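Local structure of response regulator receiver protein (Paraburkholderia phymatum, 5TE9) at residues Q90-D95 with I101-L106; C125-P130 with V137-R142; K41-L46 with G149-P154; E57-E62 with P69-I74. The protein probably acts as a receiver-domain response regulator in two-component signalling, switched by phosphorylation. All coordinates share one frame; numbering follows the deposited sequence.

Contact 1 of 4, residues Q90-D95 with I101-L106; sequences QELKAD and IPVVVL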
# COMPACT_ATOMS: atom_id res chain seq x y z
N GLN A 90 -16.72 10.15 -22.03
CA GLN A 90 -17.73 11.16 -22.32
C GLN A 90 -19.06 10.80 -21.66
O GLN A 90 -19.78 11.69 -21.18
CB GLN A 90 -17.92 11.32 -23.83
CG GLN A 90 -16.70 11.81 -24.59
CD GLN A 90 -16.82 11.52 -26.08
OE1 GLN A 90 -17.35 10.48 -26.47
NE2 GLN A 90 -16.34 12.44 -26.91
N GLU A 91 -19.41 9.51 -21.64
CA GLU A 91 -20.67 9.13 -21.02
C GLU A 91 -20.56 9.23 -19.51
O GLU A 91 -21.56 9.53 -18.83
CB GLU A 91 -21.08 7.71 -21.46
CG GLU A 91 -21.32 7.58 -22.97
CD GLU A 91 -21.89 6.22 -23.39
OE1 GLU A 91 -22.92 5.80 -22.81
OE2 GLU A 91 -21.32 5.59 -24.31
N LEU A 92 -19.36 9.04 -18.97
CA LEU A 92 -19.12 9.19 -17.54
C LEU A 92 -19.39 10.62 -17.09
O LEU A 92 -20.20 10.86 -16.19
CB LEU A 92 -17.67 8.81 -17.23
CG LEU A 92 -17.33 7.36 -16.96
CD1 LEU A 92 -15.84 7.18 -17.16
CD2 LEU A 92 -17.73 7.04 -15.55
N LYS A 93 -18.71 11.58 -17.71
CA LYS A 93 -18.83 12.97 -17.29
C LYS A 93 -20.19 13.59 -17.61
O LYS A 93 -20.52 14.64 -17.05
CB LYS A 93 -17.71 13.79 -17.92
CG LYS A 93 -16.33 13.23 -17.63
CD LYS A 93 -16.14 12.95 -16.15
CE LYS A 93 -14.73 12.53 -15.86
NZ LYS A 93 -14.60 12.10 -14.46
N ALA A 94 -20.98 12.97 -18.49
CA ALA A 94 -22.35 13.42 -18.65
C ALA A 94 -23.18 13.10 -17.41
O ALA A 94 -23.96 13.93 -16.94
CB ALA A 94 -22.98 12.80 -19.90
N ASP A 95 -23.00 11.91 -16.87
CA ASP A 95 -23.87 11.42 -15.80
C ASP A 95 -23.59 12.16 -14.51
O ASP A 95 -22.45 12.13 -14.03
CB ASP A 95 -23.67 9.91 -15.62
CG ASP A 95 -24.84 9.24 -14.90
OD1 ASP A 95 -25.45 9.87 -14.01
OD2 ASP A 95 -25.14 8.07 -15.22
N ILE A 101 -16.63 10.01 -10.10
CA ILE A 101 -15.73 8.88 -9.84
C ILE A 101 -14.35 9.19 -10.43
O ILE A 101 -14.26 9.58 -11.60
CB ILE A 101 -16.29 7.60 -10.43
CG1 ILE A 101 -17.65 7.27 -9.83
CG2 ILE A 101 -15.33 6.44 -10.21
CD1 ILE A 101 -18.32 6.11 -10.54
N PRO A 102 -13.28 8.95 -9.68
CA PRO A 102 -11.93 9.22 -10.19
C PRO A 102 -11.58 8.31 -11.36
O PRO A 102 -11.79 7.10 -11.32
CB PRO A 102 -11.04 8.95 -8.98
CG PRO A 102 -11.93 9.24 -7.81
CD PRO A 102 -13.28 8.76 -8.21
N VAL A 103 -11.00 8.91 -12.40
CA VAL A 103 -10.64 8.23 -13.64
C VAL A 103 -9.16 8.44 -13.90
O VAL A 103 -8.68 9.58 -13.89
CB VAL A 103 -11.47 8.73 -14.84
CG1 VAL A 103 -11.21 7.87 -16.09
CG2 VAL A 103 -12.94 8.75 -14.50
N VAL A 104 -8.45 7.35 -14.13
CA VAL A 104 -7.08 7.37 -14.60
C VAL A 104 -7.09 6.82 -16.02
O VAL A 104 -7.64 5.74 -16.27
CB VAL A 104 -6.17 6.53 -13.69
CG1 VAL A 104 -4.86 6.20 -14.40
CG2 VAL A 104 -5.92 7.25 -12.38
N VAL A 105 -6.50 7.56 -16.95
CA VAL A 105 -6.44 7.16 -18.35
C VAL A 105 -5.10 6.51 -18.61
O VAL A 105 -4.06 7.04 -18.21
CB VAL A 105 -6.65 8.37 -19.29
CG1 VAL A 105 -6.39 7.98 -20.74
CG2 VAL A 105 -8.05 8.94 -19.11
N LEU A 106 -5.12 5.35 -19.24
CA LEU A 106 -3.90 4.65 -19.57
C LEU A 106 -3.33 5.18 -20.87
O LEU A 106 -4.04 5.28 -21.88
CB LEU A 106 -4.17 3.16 -19.71
CG LEU A 106 -4.70 2.50 -18.45
CD1 LEU A 106 -4.81 1.00 -18.66
CD2 LEU A 106 -3.74 2.84 -17.34
O HOH W 1 -15.98 9.35 -14.11
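Val-103 and Leu-92 bury nearly equal amounts of surface where helix 85-94 lies over the parallel sheet, and their meeting illustrates how a helix can pack on a strand through very few side chains. One methyl of each does the touching: Leu-92 CD1 stands 4.2 Å from Val-103 CG2. In the valine, CG1 lies anti to the backbone N (chi1 -173°), which leaves CG2 beside that N as the branch turned to the helix. The same methyl also meets a charged group, since Lys-93 NZ comes within 3.7 Å of Val-103 CG2, the two side chains sliding past each other in opposite directions.

Lys-93 leaves the helix pointing past the strand and bends at chi2 (-50°), so that the rest of its chain, nearly straight, carries the ammonium group across to the strand. There NZ is 3.8 Å from Ile-101 O and is joined to it through a water. Lys-93 NZ donates to this water over 3.1 Å, and the water in turn donates to Ile-101 O over 3.1 Å. A weak hydrogen bond from Lys-93 NZ to Met-99 O gives the amine another carbonyl partner in the loop. Leu-92, by contrast, belongs to the interior, where it also packs on Leu-59 of helix 52-60 and on Ile-74 of strand 71-76. The contact therefore has an apolar inner part and a polar, water-bridged margin at the exposed lysine. It closes the second half of a beta-alpha-beta crossover, strand 71-76, helix 85-94 and strand 103-107, the repeating unit of the CheY-like receiver fold.

Contact 2 of 4, residues C125-P130 with V137-R142; sequences CYITKP and VEVVRR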
# COMPACT_ATOMS: atom_id res chain seq x y z
N CYS A 125 -4.23 12.41 -13.74
CA CYS A 125 -5.10 11.28 -14.01
C CYS A 125 -4.65 10.47 -15.22
O CYS A 125 -5.48 9.92 -15.95
CB CYS A 125 -6.54 11.77 -14.22
SG CYS A 125 -7.21 12.66 -12.79
N TYR A 126 -3.34 10.38 -15.45
CA TYR A 126 -2.76 9.65 -16.57
C TYR A 126 -1.55 8.89 -16.07
O TYR A 126 -0.72 9.45 -15.35
CB TYR A 126 -2.35 10.58 -17.71
CG TYR A 126 -3.48 11.38 -18.29
CD1 TYR A 126 -3.87 12.59 -17.73
CD2 TYR A 126 -4.18 10.91 -19.39
CE1 TYR A 126 -4.92 13.31 -18.24
CE2 TYR A 126 -5.23 11.63 -19.92
CZ TYR A 126 -5.59 12.82 -19.34
OH TYR A 126 -6.64 13.53 -19.87
N ILE A 127 -1.45 7.60 -16.42
CA ILE A 127 -0.25 6.82 -16.17
C ILE A 127 -0.04 5.88 -17.34
O ILE A 127 -0.98 5.46 -18.01
CB ILE A 127 -0.29 5.99 -14.86
CG1 ILE A 127 -1.38 4.94 -14.91
CG2 ILE A 127 -0.45 6.87 -13.63
CD1 ILE A 127 -1.01 3.74 -14.10
N THR A 128 1.23 5.57 -17.58
CA THR A 128 1.58 4.67 -18.66
C THR A 128 1.25 3.25 -18.25
O THR A 128 1.39 2.86 -17.09
CB THR A 128 3.05 4.84 -18.98
OG1 THR A 128 3.31 6.24 -19.14
CG2 THR A 128 3.39 4.13 -20.28
N LYS A 129 0.78 2.49 -19.19
CA LYS A 129 0.51 1.11 -18.86
C LYS A 129 1.74 0.27 -19.15
O LYS A 129 2.63 0.69 -19.90
CB LYS A 129 -0.71 0.62 -19.64
CG LYS A 129 -0.41 0.17 -21.01
CD LYS A 129 -1.62 -0.47 -21.62
CE LYS A 129 -2.41 0.53 -22.43
NZ LYS A 129 -3.22 -0.14 -23.48
N PRO A 130 1.86 -0.94 -18.57
CA PRO A 130 0.86 -1.64 -17.76
C PRO A 130 0.85 -1.15 -16.34
O PRO A 130 1.77 -0.50 -15.90
CB PRO A 130 1.33 -3.09 -17.82
CG PRO A 130 2.80 -2.97 -17.91
CD PRO A 130 3.10 -1.72 -18.71
N VAL A 137 0.90 2.33 -7.31
CA VAL A 137 1.26 3.15 -6.16
C VAL A 137 1.34 4.62 -6.58
O VAL A 137 0.86 5.50 -5.86
CB VAL A 137 2.56 2.63 -5.52
CG1 VAL A 137 3.24 3.72 -4.70
CG2 VAL A 137 2.26 1.41 -4.65
N GLU A 138 1.88 4.89 -7.77
CA GLU A 138 1.93 6.26 -8.25
C GLU A 138 0.53 6.82 -8.50
O GLU A 138 0.27 7.99 -8.19
CB GLU A 138 2.79 6.36 -9.50
CG GLU A 138 4.26 6.66 -9.17
CD GLU A 138 4.45 8.02 -8.48
OE1 GLU A 138 3.86 9.03 -8.93
OE2 GLU A 138 5.19 8.10 -7.48
N VAL A 139 -0.38 6.01 -9.03
CA VAL A 139 -1.77 6.46 -9.15
C VAL A 139 -2.27 6.95 -7.80
O VAL A 139 -2.78 8.07 -7.67
CB VAL A 139 -2.66 5.34 -9.69
CG1 VAL A 139 -4.12 5.75 -9.61
CG2 VAL A 139 -2.31 5.02 -11.11
N VAL A 140 -2.11 6.12 -6.77
CA VAL A 140 -2.58 6.48 -5.44
C VAL A 140 -1.93 7.79 -4.99
O VAL A 140 -2.60 8.66 -4.42
CB VAL A 140 -2.31 5.31 -4.47
CG1 VAL A 140 -2.42 5.76 -3.02
CG2 VAL A 140 -3.28 4.15 -4.77
N ARG A 141 -0.64 7.98 -5.29
CA ARG A 141 0.03 9.22 -4.92
C ARG A 141 -0.58 10.42 -5.62
O ARG A 141 -0.77 11.47 -5.01
CB ARG A 141 1.52 9.13 -5.24
CG ARG A 141 2.31 8.24 -4.32
CD ARG A 141 3.79 8.31 -4.65
NE ARG A 141 4.39 9.60 -4.33
CZ ARG A 141 4.77 10.48 -5.24
NH1 ARG A 141 4.61 10.22 -6.52
NH2 ARG A 141 5.32 11.64 -4.87
N ARG A 142 -0.91 10.27 -6.91
CA ARG A 142 -1.36 11.38 -7.73
C ARG A 142 -2.78 11.82 -7.42
O ARG A 142 -3.22 12.86 -7.93
CB ARG A 142 -1.27 11.02 -9.21
CG ARG A 142 0.09 10.52 -9.66
CD ARG A 142 0.74 11.45 -10.63
NE ARG A 142 1.84 10.84 -11.35
CZ ARG A 142 1.70 10.20 -12.51
NH1 ARG A 142 0.51 10.08 -13.05
NH2 ARG A 142 2.76 9.69 -13.12
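Tyr-126 offers its backbone to the helix while its CB points away from it: the carbonyl oxygen, Tyr-126 O, accepts a hydrogen bond of 2.7 Å from Arg-142 NH1. The bond is bent, with 142° at the hydrogen. Although the oxygen sits at the guanidinium edge, close to the plane of that group, the donor is tilted by 23° from the carbonyl plane. Arg-117 NH1 of helix 110-119 makes a second, weak bond to the same oxygen, so guanidinium groups from two helices converge on one strand carbonyl.

Ile-127, next along the strand, turns its side chain to helix 133-142 and makes the apolar part of the contact. Its CG1 lies between the backbone N and the carbonyl carbon, an arrangement that lets both arms of the isoleucine bear on a single methyl: Ile-127 CD1 is 3.5 Å and Ile-127 CG2 is 3.6 Å from Val-139 CG2. The two side chains cross at about a right angle. Strand 126-128 is an edge strand of the five-stranded receiver sheet in this chain; the axes of this strand and of helical segment 137-142 approach to 9.3 Å and run nearly antiparallel, at 164°, as expected for the last strand and helix of a CheY-like domain. Ile-127 CG2 also comes obliquely to the Arg-142 guanidinium, 3.4 Å from Arg-142 NH1.

Beyond the strand, Lys-129 forms a salt bridge with Asp-77, the predicted phosphorylation site, and the peptide bond leading to Pro-130 is cis. On the helix, a long salt bridge of 3.6 Å links Arg-142 NE to Glu-138 OE1.

Contact 3 of 4, residues K41-L46 with G149-P154; sequences KLLNPL and GVVTLP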
# COMPACT_ATOMS: atom_id res chain seq x y z
N LYS A 41 -0.90 -8.02 -2.03
CA LYS A 41 -1.91 -8.10 -0.98
C LYS A 41 -2.77 -6.84 -0.92
O LYS A 41 -3.00 -6.27 0.15
CB LYS A 41 -1.28 -8.38 0.39
CG LYS A 41 -0.90 -9.82 0.62
CD LYS A 41 0.46 -9.88 1.30
CE LYS A 41 0.48 -10.81 2.49
NZ LYS A 41 -0.36 -10.33 3.60
N LEU A 42 -3.22 -6.39 -2.08
CA LEU A 42 -4.22 -5.34 -2.11
C LEU A 42 -5.57 -5.96 -1.84
O LEU A 42 -5.96 -6.93 -2.49
CB LEU A 42 -4.24 -4.63 -3.47
CG LEU A 42 -3.44 -3.34 -3.52
CD1 LEU A 42 -3.23 -2.96 -4.96
CD2 LEU A 42 -4.16 -2.23 -2.77
N LEU A 43 -6.27 -5.42 -0.86
CA LEU A 43 -7.59 -5.94 -0.56
C LEU A 43 -8.68 -5.36 -1.46
O LEU A 43 -9.79 -5.88 -1.45
CB LEU A 43 -7.95 -5.67 0.89
CG LEU A 43 -7.35 -6.70 1.86
CD1 LEU A 43 -7.93 -6.55 3.25
CD2 LEU A 43 -7.61 -8.09 1.32
N ASN A 44 -8.39 -4.31 -2.21
CA ASN A 44 -9.43 -3.60 -2.95
C ASN A 44 -9.97 -4.50 -4.05
O ASN A 44 -9.20 -4.91 -4.92
CB ASN A 44 -8.88 -2.30 -3.55
CG ASN A 44 -8.43 -1.32 -2.51
OD1 ASN A 44 -7.26 -1.30 -2.13
ND2 ASN A 44 -9.35 -0.51 -2.03
N PRO A 45 -11.26 -4.85 -4.04
CA PRO A 45 -11.82 -5.65 -5.14
C PRO A 45 -11.48 -5.05 -6.49
O PRO A 45 -11.75 -3.88 -6.75
CB PRO A 45 -13.33 -5.61 -4.89
CG PRO A 45 -13.48 -5.30 -3.45
CD PRO A 45 -12.27 -4.50 -3.03
N LEU A 46 -10.85 -5.84 -7.35
CA LEU A 46 -10.51 -5.42 -8.71
C LEU A 46 -11.52 -6.02 -9.68
O LEU A 46 -11.66 -7.25 -9.77
CB LEU A 46 -9.10 -5.87 -9.06
CG LEU A 46 -8.73 -5.66 -10.53
CD1 LEU A 46 -8.81 -4.16 -10.99
CD2 LEU A 46 -7.35 -6.21 -10.71
N GLY A 149 -3.23 2.11 3.51
CA GLY A 149 -3.17 1.69 4.89
C GLY A 149 -2.89 0.21 5.03
O GLY A 149 -3.37 -0.59 4.24
N VAL A 150 -2.12 -0.17 6.04
CA VAL A 150 -1.89 -1.58 6.33
C VAL A 150 -2.94 -2.02 7.33
O VAL A 150 -3.05 -1.44 8.42
CB VAL A 150 -0.47 -1.81 6.86
CG1 VAL A 150 -0.26 -3.26 7.14
CG2 VAL A 150 0.55 -1.29 5.85
N VAL A 151 -3.70 -3.05 6.98
CA VAL A 151 -4.77 -3.53 7.85
C VAL A 151 -4.45 -4.95 8.31
O VAL A 151 -4.03 -5.81 7.52
CB VAL A 151 -6.13 -3.47 7.14
CG1 VAL A 151 -6.09 -4.25 5.85
CG2 VAL A 151 -7.21 -4.00 8.06
N THR A 152 -4.65 -5.19 9.59
CA THR A 152 -4.54 -6.53 10.11
C THR A 152 -5.86 -7.26 9.89
O THR A 152 -6.93 -6.66 9.87
CB THR A 152 -4.14 -6.49 11.59
OG1 THR A 152 -3.88 -7.82 12.06
CG2 THR A 152 -5.25 -5.86 12.43
N LEU A 153 -5.76 -8.57 9.68
CA LEU A 153 -6.90 -9.39 9.28
C LEU A 153 -6.83 -10.73 9.98
O LEU A 153 -5.73 -11.31 10.12
CB LEU A 153 -6.94 -9.60 7.76
CG LEU A 153 -8.28 -9.44 7.04
CD1 LEU A 153 -8.58 -7.97 6.81
CD2 LEU A 153 -8.31 -10.21 5.72
N PRO A 154 -7.97 -11.25 10.47
CA PRO A 154 -8.16 -12.58 11.06
C PRO A 154 -7.40 -13.70 10.33
O PRO A 154 -6.84 -14.57 11.00
CB PRO A 154 -9.67 -12.80 10.94
CG PRO A 154 -10.27 -11.41 10.91
CD PRO A 154 -9.15 -10.40 10.69
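The loop around Leu-43 and the strand around Val-151 approach without a backbone bond between them, their CA atoms at these two residues lying 9.2 Å apart, so side chains alone span the distance. A single methyl, Leu-43 CD1, serves two partners, Val-151 on the strand and Leu-153 just beyond its end. It lies 3.9 Å from Val-151 CG1 and, at an equal 3.9 Å, meets Leu-153 CD1. The approaches differ in direction: Leu-43 crosses Val-151 at about a right angle, whereas Leu-43 and Leu-153 reach toward each other tip to tip. In Val-151 the touching branch, CG1, stands between the backbone N and the carbonyl carbon (chi1 57°), with CG2 anti to the N. This places CG1 rather than CG2 against the leucine.

The contact joins the C-terminal strand 146-152, and the residues after it, to the loop that follows helix 27-39. Strand 146-152 comes after the last helix of the receiver fold and, instead of joining the domain's own parallel sheet, pairs through residues 149 to 152 in an antiparallel ladder with a strand of the second subunit. Segment 41-46 begins within the Schellman motif that ends helix 27-39: Lys-41, with positive phi, is its C-prime residue, and the chain runs on to Leu-43.

Trp-147 of the second subunit packs on Leu-43 and on Leu-153, a residue from each segment. That same Trp-147 of the second subunit makes a cation-pi interaction with Lys-41, while Asn-44 OD1 accepts a hydrogen bond from Val-150 N of that subunit.

Contact 4 of 4, residues E57-E62 with P69-I74; sequences EFLRRE and PRPGLI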
# COMPACT_ATOMS: atom_id res chain seq x y z
N GLU A 57 -22.00 -1.04 -19.01
CA GLU A 57 -22.90 -1.99 -18.37
C GLU A 57 -22.59 -2.10 -16.88
O GLU A 57 -23.50 -2.22 -16.05
CB GLU A 57 -22.77 -3.35 -19.05
CG GLU A 57 -23.99 -3.81 -19.80
CD GLU A 57 -23.72 -5.00 -20.70
OE1 GLU A 57 -22.71 -5.71 -20.48
OE2 GLU A 57 -24.53 -5.24 -21.63
N PHE A 58 -21.30 -2.07 -16.53
CA PHE A 58 -20.89 -2.11 -15.13
C PHE A 58 -21.32 -0.85 -14.39
O PHE A 58 -21.99 -0.93 -13.35
CB PHE A 58 -19.37 -2.26 -15.07
CG PHE A 58 -18.87 -2.74 -13.74
CD1 PHE A 58 -18.84 -4.10 -13.46
CD2 PHE A 58 -18.44 -1.85 -12.79
CE1 PHE A 58 -18.38 -4.55 -12.23
CE2 PHE A 58 -17.97 -2.29 -11.57
CZ PHE A 58 -17.94 -3.64 -11.29
N LEU A 59 -20.94 0.32 -14.90
CA LEU A 59 -21.27 1.57 -14.22
C LEU A 59 -22.77 1.71 -14.03
O LEU A 59 -23.25 1.97 -12.92
CB LEU A 59 -20.70 2.74 -15.02
CG LEU A 59 -19.17 2.62 -15.07
CD1 LEU A 59 -18.57 3.65 -15.99
CD2 LEU A 59 -18.58 2.73 -13.65
N ARG A 60 -23.54 1.54 -15.11
CA ARG A 60 -24.99 1.66 -15.00
C ARG A 60 -25.61 0.49 -14.25
O ARG A 60 -26.79 0.55 -13.90
CB ARG A 60 -25.59 1.79 -16.41
CG ARG A 60 -24.91 2.86 -17.25
CD ARG A 60 -25.53 2.96 -18.63
NE ARG A 60 -24.85 3.94 -19.48
CZ ARG A 60 -25.01 5.26 -19.37
NH1 ARG A 60 -25.81 5.76 -18.44
NH2 ARG A 60 -24.36 6.08 -20.19
N ARG A 61 -24.84 -0.57 -14.00
CA ARG A 61 -25.30 -1.74 -13.26
C ARG A 61 -26.51 -2.36 -13.94
O ARG A 61 -27.58 -2.53 -13.35
CB ARG A 61 -25.57 -1.39 -11.79
CG ARG A 61 -24.33 -0.71 -11.15
CD ARG A 61 -24.47 -0.40 -9.67
NE ARG A 61 -25.34 0.74 -9.41
CZ ARG A 61 -25.50 1.29 -8.22
NH1 ARG A 61 -24.82 0.82 -7.18
NH2 ARG A 61 -26.32 2.32 -8.06
N GLU A 62 -26.34 -2.67 -15.23
CA GLU A 62 -27.38 -3.20 -16.09
C GLU A 62 -26.96 -4.56 -16.66
O GLU A 62 -25.77 -4.85 -16.80
CB GLU A 62 -27.66 -2.25 -17.26
CG GLU A 62 -28.00 -0.82 -16.87
CD GLU A 62 -28.07 0.09 -18.09
OE1 GLU A 62 -27.38 -0.22 -19.10
OE2 GLU A 62 -28.79 1.11 -18.05
N PRO A 69 -20.91 -3.36 -7.88
CA PRO A 69 -20.70 -2.27 -6.93
C PRO A 69 -20.20 -1.04 -7.66
O PRO A 69 -19.48 -1.13 -8.65
CB PRO A 69 -19.62 -2.83 -5.98
CG PRO A 69 -19.16 -4.14 -6.60
CD PRO A 69 -19.73 -4.23 -7.97
N ARG A 70 -20.60 0.13 -7.16
CA ARG A 70 -20.02 1.37 -7.65
C ARG A 70 -18.52 1.33 -7.44
O ARG A 70 -18.06 1.04 -6.33
CB ARG A 70 -20.59 2.58 -6.91
CG ARG A 70 -22.06 2.82 -7.11
CD ARG A 70 -22.48 4.10 -6.41
NE ARG A 70 -21.51 5.18 -6.59
CZ ARG A 70 -21.35 5.87 -7.72
NH1 ARG A 70 -22.09 5.58 -8.79
NH2 ARG A 70 -20.45 6.84 -7.78
N PRO A 71 -17.71 1.59 -8.47
CA PRO A 71 -16.27 1.73 -8.25
C PRO A 71 -15.94 3.07 -7.62
O PRO A 71 -16.68 4.05 -7.76
CB PRO A 71 -15.69 1.62 -9.67
CG PRO A 71 -16.76 2.17 -10.53
CD PRO A 71 -18.08 1.75 -9.88
N GLY A 72 -14.82 3.09 -6.89
CA GLY A 72 -14.28 4.30 -6.31
C GLY A 72 -13.11 4.78 -7.14
O GLY A 72 -12.63 5.91 -6.98
N LEU A 73 -12.64 3.92 -8.04
CA LEU A 73 -11.60 4.29 -8.99
C LEU A 73 -11.84 3.54 -10.29
O LEU A 73 -12.10 2.33 -10.27
CB LEU A 73 -10.20 3.96 -8.44
CG LEU A 73 -9.09 4.18 -9.48
CD1 LEU A 73 -8.96 5.68 -9.90
CD2 LEU A 73 -7.77 3.64 -8.95
N ILE A 74 -11.77 4.26 -11.40
CA ILE A 74 -11.87 3.70 -12.74
C ILE A 74 -10.53 3.92 -13.43
O ILE A 74 -10.04 5.04 -13.48
CB ILE A 74 -12.99 4.37 -13.57
CG1 ILE A 74 -14.36 4.20 -12.89
CG2 ILE A 74 -13.01 3.81 -14.99
CD1 ILE A 74 -15.46 5.03 -13.52
O HOH W 2 -20.98 0.31 -10.52
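Leu-59 and Phe-58, neighbours on the last turn of helix 52-60, divide the apolar part of this contact between them. Leu-59 works through one methyl: its CD2 lies 3.7 Å from Pro-71 CG, with the side chains crossing at about a right angle, and 3.9 Å from Ile-74 CD1, which it meets tip to tip. Phe-58 holds CG anti to the backbone N (chi1 -162°), bringing the far end of its ring to the proline-rich approach to strand 71-76. There Phe-58 CZ is 3.8 Å from Pro-69 CD, while Pro-71 CD comes to the ring's edge.

At the exposed border Arg-70 CG lies over one face of the Arg-61 guanidinium, 3.4 Å from Arg-61 NH1. The aliphatic part of one arginine thus packs on the flat head of the other, and the two guanidinium planes stand 81° apart.

Water connects the backbones, donating to Pro-69 O at 2.8 Å and to Phe-58 O at 3.3 Å. Arg-61 itself is placed by a Schellman motif with positive phi that terminates the helix. Farther out, His-65 meets the Phe-58 ring edge to face, and Leu-21 of strand 19-23 packs on Phe-58, Leu-59 and Pro-71. Helix end and following strand, packed together through apolar side chains, belong to the crossover of strand 46-49, helix 52-60 and strand 71-76, which passes over strand 19-23 in keeping with the 2-1-3-4-5 strand order of receiver domains.

In the fold
From the N terminus, loop 41-46 opens contact 3 first, yet its partner strand comes last, so the other three contacts are all nested within the long loop it closes. Those three follow in series: contact 4 joins helix 52-60 to strand 71-76, contact 1 joins helix 85-94 to strand 103-107, and contact 2 joins strand 126-128 to helix 133-142. None crosses another. The sheet links them, Ile-74 pairing with Pro-102 and Val-104, and Val-105 with Cys-125 and Ile-127. Contact 3 touches none of the others, its nearest atoms lying about 6 Å from contact 4 and about 7 Å from contact 2; contacts 2 and 3 both reach the second subunit.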